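Amyloid beta A4 protein-binding family B member 1 (Homo sapiens, PDB 2HO2) probably acts as an adaptor whose small WW domain recognises polyproline sequences, as in its complex with a peptide from hMena. Local coordinates at residues A6-V11 with Y19-T24. Numbering follows the deposited sequence.
Sequences AGWMRV and YWHIPT
Strands 8-11 and 19-21 run antiparallel, their axes 4.6 Å apart at closest; M9 and W20 form the hydrogen-bonded pair, with M9 N 2.8 Å from W20 O and W20 N 2.9 Å from M9 O. Beyond the strand end a third, nearly straight bond from I22 N to G7 O extends the ladder. W8 and H21 share one face of the sheet. The indole, its CG beside the backbone N (chi1 -73°), lies across the histidine so that H21 CB sits 3.5 Å from the centroid of the W8 six-membered ring, a CH-pi contact almost on the ring normal. H21 CD2 covers the pyrrole side of the same indole face, the two rings meeting obliquely at 49°, while W8 CE3 abuts Y19 CB. This is the first hairpin of the three-stranded WW fold, and W8 is the first of the tryptophans that name it, closing against P32 in the C-terminal segment. An alanine at W8 would probably loosen that closure and uncover H21 CB and Y19 CB. The imidazole is itself fixed: P23 CD lies over the centre of one face, and ND1 shares a 2.7 Å hydrogen bond with T24 OG1. Further along, R10 runs beside Y19, and one water links R10 NE to Y19 OH; D3 takes the guanidinium in a salt bridge. On the other sheet face, I22 CD1 lies over the centre of one face of the W20 ring and touches M9 CG at 3.6 Å, while V11 CG2 meets W20 CB; V11 and W20 both pack on apolar side chains of the bound peptide.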
loop_
_atom_site.group_PDB
_atom_site.type_symbol
_atom_site.label_atom_id
_atom_site.label_comp_id
_atom_site.label_asym_id
_atom_site.label_seq_id
_atom_site.Cartn_x
_atom_site.Cartn_y
_atom_site.Cartn_z
ATOM N N ALA A 6 -2.372 -11.152 -3.394
ATOM C CA ALA A 6 -1.082 -11.465 -2.892
ATOM C C ALA A 6 -0.118 -10.313 -3.142
ATOM O O ALA A 6 -0.056 -9.707 -4.225
ATOM C CB ALA A 6 -0.572 -12.765 -3.589
ATOM N N GLY A 7 0.648 -10.005 -2.117
ATOM C CA GLY A 7 1.666 -8.967 -2.197
ATOM C C GLY A 7 1.252 -7.584 -1.744
ATOM O O GLY A 7 2.111 -6.780 -1.582
ATOM N N TRP A 8 -0.045 -7.340 -1.586
ATOM C CA TRP A 8 -0.537 -5.999 -1.256
ATOM C C TRP A 8 -0.842 -5.877 0.213
ATOM O O TRP A 8 -1.397 -6.777 0.854
ATOM C CB TRP A 8 -1.794 -5.719 -2.072
ATOM C CG TRP A 8 -1.576 -5.476 -3.491
ATOM C CD1 TRP A 8 -1.720 -6.371 -4.530
ATOM C CD2 TRP A 8 -1.263 -4.240 -4.101
ATOM N NE1 TRP A 8 -1.499 -5.768 -5.725
ATOM C CE2 TRP A 8 -1.244 -4.443 -5.496
ATOM C CE3 TRP A 8 -1.024 -2.945 -3.611
ATOM C CZ2 TRP A 8 -0.971 -3.437 -6.374
ATOM C CZ3 TRP A 8 -0.733 -1.925 -4.520
ATOM C CH2 TRP A 8 -0.732 -2.185 -5.880
ATOM N N MET A 9 -0.559 -4.685 0.729
ATOM C CA MET A 9 -0.989 -4.298 2.065
ATOM C C MET A 9 -1.576 -2.908 2.058
ATOM O O MET A 9 -1.247 -2.020 1.295
ATOM C CB MET A 9 0.142 -4.337 3.095
ATOM C CG MET A 9 0.949 -5.596 3.091
ATOM S SD MET A 9 1.899 -5.983 4.577
ATOM C CE MET A 9 2.146 -7.736 4.294
ATOM N N ARG A 10 -2.509 -2.745 2.945
ATOM C CA ARG A 10 -3.150 -1.482 3.211
ATOM C C ARG A 10 -2.329 -0.653 4.207
ATOM O O ARG A 10 -1.917 -1.134 5.249
ATOM C CB ARG A 10 -4.555 -1.796 3.807
ATOM C CG ARG A 10 -5.552 -0.854 3.653
ATOM C CD ARG A 10 -6.893 -1.465 4.242
ATOM N NE ARG A 10 -7.751 -2.186 3.284
ATOM C CZ ARG A 10 -7.916 -3.503 3.198
ATOM N NH1 ARG A 10 -7.267 -4.385 3.966
ATOM N NH2 ARG A 10 -8.727 -3.961 2.269
ATOM N N VAL A 11 -2.084 0.599 3.861
ATOM C CA VAL A 11 -1.330 1.555 4.683
ATOM C C VAL A 11 -2.253 2.695 5.053
ATOM O O VAL A 11 -2.895 3.263 4.201
ATOM C CB VAL A 11 -0.084 2.071 3.923
ATOM C CG1 VAL A 11 0.712 2.995 4.808
ATOM C CG2 VAL A 11 0.758 0.859 3.439
ATOM N N TYR A 19 -2.465 1.780 -0.714
ATOM C CA TYR A 19 -2.053 0.391 -0.908
ATOM C C TYR A 19 -0.615 0.311 -1.368
ATOM O O TYR A 19 -0.181 1.095 -2.207
ATOM C CB TYR A 19 -2.985 -0.292 -1.886
ATOM C CG TYR A 19 -4.418 -0.202 -1.461
ATOM C CD1 TYR A 19 -4.971 -1.107 -0.597
ATOM C CD2 TYR A 19 -5.211 0.876 -1.845
ATOM C CE1 TYR A 19 -6.256 -0.956 -0.147
ATOM C CE2 TYR A 19 -6.507 1.036 -1.354
ATOM C CZ TYR A 19 -7.025 0.115 -0.521
ATOM O OH TYR A 19 -8.328 0.222 -0.079
ATOM N N TRP A 20 0.100 -0.655 -0.818
ATOM C CA TRP A 20 1.509 -0.908 -1.078
ATOM C C TRP A 20 1.714 -2.325 -1.575
ATOM O O TRP A 20 1.279 -3.303 -0.916
ATOM C CB TRP A 20 2.274 -0.694 0.235
ATOM C CG TRP A 20 3.719 -1.076 0.244
ATOM C CD1 TRP A 20 4.611 -1.153 -0.780
ATOM C CD2 TRP A 20 4.403 -1.501 1.409
ATOM N NE1 TRP A 20 5.854 -1.549 -0.291
ATOM C CE2 TRP A 20 5.729 -1.813 1.035
ATOM C CE3 TRP A 20 4.014 -1.702 2.718
ATOM C CZ2 TRP A 20 6.685 -2.272 1.944
ATOM C CZ3 TRP A 20 4.987 -2.165 3.626
ATOM C CH2 TRP A 20 6.280 -2.427 3.224
ATOM N N HIS A 21 2.325 -2.432 -2.745
ATOM C CA HIS A 21 2.637 -3.752 -3.330
ATOM C C HIS A 21 4.053 -4.057 -2.925
ATOM O O HIS A 21 5.000 -3.476 -3.424
ATOM C CB HIS A 21 2.504 -3.693 -4.815
ATOM C CG HIS A 21 2.697 -5.013 -5.483
ATOM N ND1 HIS A 21 3.749 -5.246 -6.338
ATOM C CD2 HIS A 21 1.940 -6.126 -5.438
ATOM C CE1 HIS A 21 3.618 -6.471 -6.802
ATOM N NE2 HIS A 21 2.545 -7.038 -6.249
ATOM N N ILE A 22 4.198 -4.989 -2.007
ATOM C CA ILE A 22 5.517 -5.291 -1.434
ATOM C C ILE A 22 6.564 -5.715 -2.461
ATOM O O ILE A 22 7.678 -5.268 -2.411
ATOM C CB ILE A 22 5.411 -6.364 -0.335
ATOM C CG1 ILE A 22 5.169 -5.673 1.013
ATOM C CG2 ILE A 22 6.674 -7.244 -0.285
ATOM C CD1 ILE A 22 3.821 -4.932 1.104
ATOM N N PRO A 23 6.215 -6.584 -3.423
ATOM C CA PRO A 23 7.294 -7.016 -4.332
ATOM C C PRO A 23 7.909 -5.951 -5.192
ATOM O O PRO A 23 9.056 -6.038 -5.613
ATOM C CB PRO A 23 6.559 -8.065 -5.217
ATOM C CG PRO A 23 5.510 -8.625 -4.329
ATOM C CD PRO A 23 4.992 -7.373 -3.600
ATOM N N THR A 24 7.141 -4.935 -5.512
ATOM C CA THR A 24 7.637 -3.859 -6.391
ATOM C C THR A 24 7.924 -2.556 -5.690
ATOM O O THR A 24 8.642 -1.711 -6.248
ATOM C CB THR A 24 6.665 -3.631 -7.550
ATOM O OG1 THR A 24 5.399 -3.176 -7.025
ATOM C CG2 THR A 24 6.474 -4.848 -8.458
HETATM O O HOH W 1 -9.941 -0.596 2.124
#